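Local coordinates for beta-glucosidase (Chaetomella raphigera, PDB 6JXG), which probably hydrolyses terminal, non-reducing beta-D-glucosyl residues with release of beta-D-glucose, as a secreted family 3 glycoside hydrolase of cellulose degradation, at residues Q67-A71 with A388-Y392; G377-M381 with G505-S511. All coordinates share one frame; numbering follows the deposited sequence.

Contact 1: residues Q67-A71 with A388-Y392; sequences QNVTA and ADFPY. With NAG (2-acetamido-2-deoxy-beta-D-glucopyranose), chain B.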
loop_
_atom_site.group_PDB
_atom_site.type_symbol
_atom_site.label_atom_id
_atom_site.label_comp_id
_atom_site.label_asym_id
_atom_site.label_seq_id
_atom_site.Cartn_x
_atom_site.Cartn_y
_atom_site.Cartn_z
ATOM N N GLN A 67 -20.307 -8.242 -6.758
ATOM C CA GLN A 67 -20.267 -9.537 -6.187
ATOM C C GLN A 67 -19.372 -10.477 -7.029
ATOM O O GLN A 67 -19.030 -10.177 -8.220
ATOM C CB GLN A 67 -21.678 -10.114 -6.007
ATOM C CG GLN A 67 -22.622 -9.283 -5.204
ATOM C CD GLN A 67 -22.019 -8.968 -3.865
ATOM O OE1 GLN A 67 -21.681 -9.876 -3.150
ATOM N NE2 GLN A 67 -21.798 -7.679 -3.551
ATOM N N ASN A 68 -18.997 -11.591 -6.394
ATOM C CA ASN A 68 -18.171 -12.628 -7.054
ATOM C C ASN A 68 -16.873 -12.045 -7.563
ATOM O O ASN A 68 -16.453 -12.332 -8.664
ATOM C CB ASN A 68 -18.915 -13.248 -8.212
ATOM C CG ASN A 68 -19.734 -14.419 -7.797
ATOM O OD1 ASN A 68 -19.378 -15.152 -6.849
ATOM N ND2 ASN A 68 -20.860 -14.602 -8.467
ATOM N N VAL A 69 -16.217 -11.285 -6.677
ATOM C CA VAL A 69 -14.874 -10.826 -6.919
ATOM C C VAL A 69 -13.984 -11.288 -5.719
ATOM O O VAL A 69 -14.468 -11.778 -4.720
ATOM C CB VAL A 69 -14.829 -9.286 -7.046
ATOM C CG1 VAL A 69 -15.761 -8.819 -8.138
ATOM C CG2 VAL A 69 -15.179 -8.616 -5.732
ATOM N N THR A 70 -12.691 -11.134 -5.864
ATOM C CA THR A 70 -11.743 -11.527 -4.827
ATOM C C THR A 70 -11.468 -10.338 -3.892
ATOM O O THR A 70 -11.182 -9.240 -4.347
ATOM C CB THR A 70 -10.422 -12.013 -5.462
ATOM O OG1 THR A 70 -10.702 -13.175 -6.259
ATOM C CG2 THR A 70 -9.368 -12.425 -4.422
ATOM N N ALA A 71 -11.437 -10.612 -2.594
ATOM C CA ALA A 71 -11.039 -9.627 -1.611
ATOM C C ALA A 71 -9.564 -9.942 -1.235
ATOM O O ALA A 71 -9.287 -10.836 -0.437
ATOM C CB ALA A 71 -11.967 -9.651 -0.406
ATOM N N ALA A 388 -13.835 -4.188 -0.508
ATOM C CA ALA A 388 -14.544 -5.114 -1.405
ATOM C C ALA A 388 -15.432 -5.970 -0.509
ATOM O O ALA A 388 -15.180 -6.025 0.680
ATOM C CB ALA A 388 -13.613 -6.007 -2.154
ATOM N N ASP A 389 -16.414 -6.622 -1.132
ATOM C CA ASP A 389 -17.310 -7.568 -0.433
ATOM C C ASP A 389 -16.571 -8.892 -0.459
ATOM O O ASP A 389 -16.015 -9.245 -1.489
ATOM C CB ASP A 389 -18.640 -7.660 -1.125
ATOM C CG ASP A 389 -19.562 -6.475 -0.798
ATOM O OD1 ASP A 389 -19.130 -5.450 -0.209
ATOM O OD2 ASP A 389 -20.757 -6.625 -1.127
ATOM N N PHE A 390 -16.420 -9.540 0.698
ATOM C CA PHE A 390 -15.785 -10.826 0.749
ATOM C C PHE A 390 -16.681 -11.850 0.064
ATOM O O PHE A 390 -17.884 -11.883 0.370
ATOM C CB PHE A 390 -15.621 -11.309 2.188
ATOM C CG PHE A 390 -14.694 -10.467 3.032
ATOM C CD1 PHE A 390 -13.364 -10.674 2.979
ATOM C CD2 PHE A 390 -15.197 -9.497 3.912
ATOM C CE1 PHE A 390 -12.493 -9.966 3.796
ATOM C CE2 PHE A 390 -14.355 -8.784 4.731
ATOM C CZ PHE A 390 -12.996 -9.006 4.659
ATOM N N PRO A 391 -16.119 -12.680 -0.847
ATOM C CA PRO A 391 -16.932 -13.827 -1.334
ATOM C C PRO A 391 -17.074 -14.911 -0.250
ATOM O O PRO A 391 -17.987 -15.712 -0.307
ATOM C CB PRO A 391 -16.133 -14.384 -2.525
ATOM C CG PRO A 391 -14.734 -13.909 -2.292
ATOM C CD PRO A 391 -14.777 -12.667 -1.429
ATOM N N TYR A 392 -16.191 -14.877 0.725
ATOM C CA TYR A 392 -16.163 -15.770 1.902
ATOM C C TYR A 392 -15.017 -15.181 2.727
ATOM O O TYR A 392 -14.272 -14.332 2.227
ATOM C CB TYR A 392 -15.864 -17.225 1.496
ATOM C CG TYR A 392 -14.560 -17.446 0.809
ATOM C CD1 TYR A 392 -13.380 -17.645 1.530
ATOM C CD2 TYR A 392 -14.462 -17.423 -0.583
ATOM C CE1 TYR A 392 -12.163 -17.803 0.904
ATOM C CE2 TYR A 392 -13.238 -17.611 -1.221
ATOM C CZ TYR A 392 -12.075 -17.767 -0.459
ATOM O OH TYR A 392 -10.831 -17.947 -1.104
HETATM C C1 NAG B . -21.710 -15.731 -8.185
HETATM C C2 NAG B . -23.214 -15.490 -8.290
HETATM C C3 NAG B . -23.922 -16.829 -8.188
HETATM C C4 NAG B . -23.425 -17.701 -9.321
HETATM C C5 NAG B . -21.946 -17.907 -9.040
HETATM C C6 NAG B . -21.215 -18.884 -9.951
HETATM C C7 NAG B . -24.102 -13.387 -7.448
HETATM C C8 NAG B . -24.534 -12.548 -6.283
HETATM N N2 NAG B . -23.675 -14.617 -7.222
HETATM O O3 NAG B . -25.299 -16.584 -8.332
HETATM O O4 NAG B . -24.146 -18.916 -9.335
HETATM O O5 NAG B . -21.346 -16.651 -9.205
HETATM O O6 NAG B . -21.639 -18.506 -11.237
HETATM O O7 NAG B . -24.153 -12.940 -8.582
HETATM O O HOH W 1 -17.029 -11.010 -3.582
#
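The loops 67-71 and 388-392, neither of them helix nor strand, come closest where Ala71 passes Phe390, with 5.4 Å between their CA atoms. At the far end Gln67 NE2 donates to Asp389 OD2 over 2.8 Å in a nearly straight bond (165°). Asp389 OD2 lies in the plane of the donor amide, whereas the amide nitrogen reaches that oxygen on its anti side, 32° out of the carboxylate plane. A chain bent at chi2 (-54°) curls the glutamine amide round to Asp389, whose OD1 forms a salt bridge with Arg372. The pair thus joins the N-terminal, TIM-barrel-type domain of the family 3 hydrolase to its C-terminal domain, beside the N-glycan: Asn68 ND2 carries the sugar, and NAG C8 packs 3.8 Å from Gln67 CB. Further in, a water accepts from Val69 N and donates to Asp389 O at 2.9 Å, bridging the two backbones. Pro391 lays its ring against the backbone of the other loop, CG 3.2 Å from Val69 O. Ala71 points its CB into the second loop, 3.8 Å from Phe390 CD1 and 4.4 Å from Ala388 CB, meeting the phenyl ring obliquely.

Contact 2: residues G377-M381 with G505-S511; sequences GHLAM and GVSGQES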
loop_
_atom_site.group_PDB
_atom_site.type_symbol
_atom_site.label_atom_id
_atom_site.label_comp_id
_atom_site.label_asym_id
_atom_site.label_seq_id
_atom_site.Cartn_x
_atom_site.Cartn_y
_atom_site.Cartn_z
ATOM N N GLY A 377 -16.014 -9.381 14.877
ATOM C CA GLY A 377 -15.443 -10.575 14.328
ATOM C C GLY A 377 -14.047 -10.399 13.676
ATOM O O GLY A 377 -13.374 -9.395 13.880
ATOM N N HIS A 378 -13.636 -11.423 12.926
ATOM C CA HIS A 378 -12.354 -11.465 12.262
ATOM C C HIS A 378 -12.100 -10.280 11.371
ATOM O O HIS A 378 -12.923 -9.942 10.555
ATOM C CB HIS A 378 -12.185 -12.724 11.479
ATOM C CG HIS A 378 -10.778 -12.922 11.064
ATOM N ND1 HIS A 378 -9.731 -12.822 11.954
ATOM C CD2 HIS A 378 -10.229 -13.132 9.847
ATOM C CE1 HIS A 378 -8.596 -13.010 11.296
ATOM N NE2 HIS A 378 -8.873 -13.182 10.021
ATOM N N LEU A 379 -10.969 -9.620 11.598
ATOM C CA LEU A 379 -10.640 -8.424 10.900
ATOM C C LEU A 379 -9.706 -8.747 9.715
ATOM O O LEU A 379 -8.578 -9.229 9.961
ATOM C CB LEU A 379 -9.945 -7.415 11.828
ATOM C CG LEU A 379 -9.477 -6.130 11.161
ATOM C CD1 LEU A 379 -10.685 -5.285 10.756
ATOM C CD2 LEU A 379 -8.631 -5.302 12.064
ATOM N N ALA A 380 -10.136 -8.396 8.489
ATOM C CA ALA A 380 -9.349 -8.757 7.307
ATOM C C ALA A 380 -9.188 -7.660 6.298
ATOM O O ALA A 380 -8.517 -7.825 5.265
ATOM C CB ALA A 380 -9.903 -10.013 6.671
ATOM N N MET A 381 -9.667 -6.481 6.685
ATOM C CA MET A 381 -9.719 -5.301 5.821
ATOM C C MET A 381 -10.040 -4.111 6.798
ATOM O O MET A 381 -10.909 -4.284 7.684
ATOM C CB MET A 381 -10.934 -5.558 4.917
ATOM C CG MET A 381 -11.004 -4.671 3.802
ATOM S SD MET A 381 -12.157 -5.057 2.623
ATOM C CE MET A 381 -11.751 -6.712 2.103
ATOM N N GLY A 505 -1.428 -9.253 10.560
ATOM C CA GLY A 505 -1.875 -8.181 9.675
ATOM C C GLY A 505 -3.335 -8.229 9.310
ATOM O O GLY A 505 -4.142 -8.732 10.088
ATOM N N VAL A 506 -3.661 -7.766 8.094
ATOM C CA VAL A 506 -5.017 -7.600 7.615
ATOM C C VAL A 506 -5.008 -8.046 6.155
ATOM O O VAL A 506 -4.486 -7.384 5.272
ATOM C CB VAL A 506 -5.577 -6.178 7.827
ATOM C CG1 VAL A 506 -5.914 -5.983 9.297
ATOM C CG2 VAL A 506 -4.533 -5.121 7.500
ATOM N N SER A 507 -5.510 -9.252 5.971
ATOM C CA SER A 507 -5.083 -10.106 4.857
ATOM C C SER A 507 -6.175 -10.689 3.973
ATOM O O SER A 507 -5.910 -11.594 3.188
ATOM C CB SER A 507 -4.110 -11.227 5.362
ATOM O OG SER A 507 -4.710 -12.170 6.242
ATOM N N GLY A 508 -7.379 -10.110 3.995
ATOM C CA GLY A 508 -8.358 -10.482 3.003
ATOM C C GLY A 508 -8.956 -11.851 3.225
ATOM O O GLY A 508 -8.782 -12.479 4.301
ATOM N N GLN A 509 -9.592 -12.364 2.164
ATOM C CA GLN A 509 -10.476 -13.536 2.267
ATOM C C GLN A 509 -9.832 -14.814 2.751
ATOM O O GLN A 509 -10.512 -15.652 3.421
ATOM C CB GLN A 509 -11.201 -13.804 0.939
ATOM C CG GLN A 509 -10.280 -14.264 -0.221
ATOM C CD GLN A 509 -10.983 -14.199 -1.558
ATOM O OE1 GLN A 509 -11.642 -13.207 -1.876
ATOM N NE2 GLN A 509 -10.871 -15.262 -2.342
ATOM N N GLU A 510 -8.562 -14.984 2.388
ATOM C CA GLU A 510 -7.840 -16.182 2.800
ATOM C C GLU A 510 -7.086 -16.091 4.142
ATOM O O GLU A 510 -6.409 -17.052 4.533
ATOM C CB GLU A 510 -6.906 -16.642 1.671
ATOM C CG GLU A 510 -7.701 -17.321 0.553
ATOM C CD GLU A 510 -8.072 -18.767 0.782
ATOM O OE1 GLU A 510 -7.277 -19.543 1.426
ATOM O OE2 GLU A 510 -9.171 -19.140 0.306
ATOM N N SER A 511 -7.319 -15.015 4.882
ATOM C CA SER A 511 -6.635 -14.726 6.159
ATOM C C SER A 511 -6.352 -15.972 7.030
ATOM O O SER A 511 -5.195 -16.293 7.333
ATOM C CB SER A 511 -7.465 -13.690 6.974
ATOM O OG SER A 511 -6.861 -13.400 8.224
HETATM O O HOH W 2 -6.648 -10.663 8.278
#
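Within the C-terminal domain, a loop that follows strand 351-355 lies against the turn that leads from strand 498-503 into helix 511-519. Their CA atoms are nearest at Ala380 and Val506. There Ala380 O accepts a hydrogen bond from Gly508 N at 2.9 Å, in the carbonyl plane and on a lone pair. Gly508, whose positive phi of 73° by itself favours glycine, opens a type I turn closed by Ser511 N bonding to Gly508 O, and Ala380 CB sits 3.6 Å from that same Gly508 O. The second direct link is between side chains: His378 NE2 and Ser511 OG form a hydrogen bond of 2.7 Å, the hydroxyl lying at the ring edge near its plane. Both side chains extend away from their backbone N (chi1 -167° and 179°), which brings imidazole and hydroxyl together, while His378 ND1 bonds to Asp358 O, so both ring nitrogens are held and the ring's rotation is fixed. One water ties the buried centre together, donating to Leu379 O, accepting from Ser507 N and bonding Ser511 OG at 2.7 Å. On the flank Leu379 and Val506 run side by side, CD2 to CG1 3.9 Å. Glu510 takes the N-cap position, and the whole is a strand-to-helix connection of an alpha/beta domain, with a neighbouring loop hydrogen-bonded to its turn.

How the contacts relate
The two contacts are centred about 12 Å apart, on the same side of the chain's centre, and their segments alternate along the chain: 67-71, 377-381, 388-392, 505-511. Segments 377-381 and 388-392 belong to one long loop between strand 351-355 and helix 396-406, so this loop serves both contacts. Direct bonds join them further: Gln509 OE1 probably accepts from Ala71 N at 2.7 Å, and Tyr392 OH probably bonds Glu510 OE2 at 2.5 Å. Contact 2 lies inside the C-terminal domain, whereas contact 1 spans the two domains. The turn before helix 511-519 therefore links the C-terminal domain's interior to its junction with the N-terminal domain.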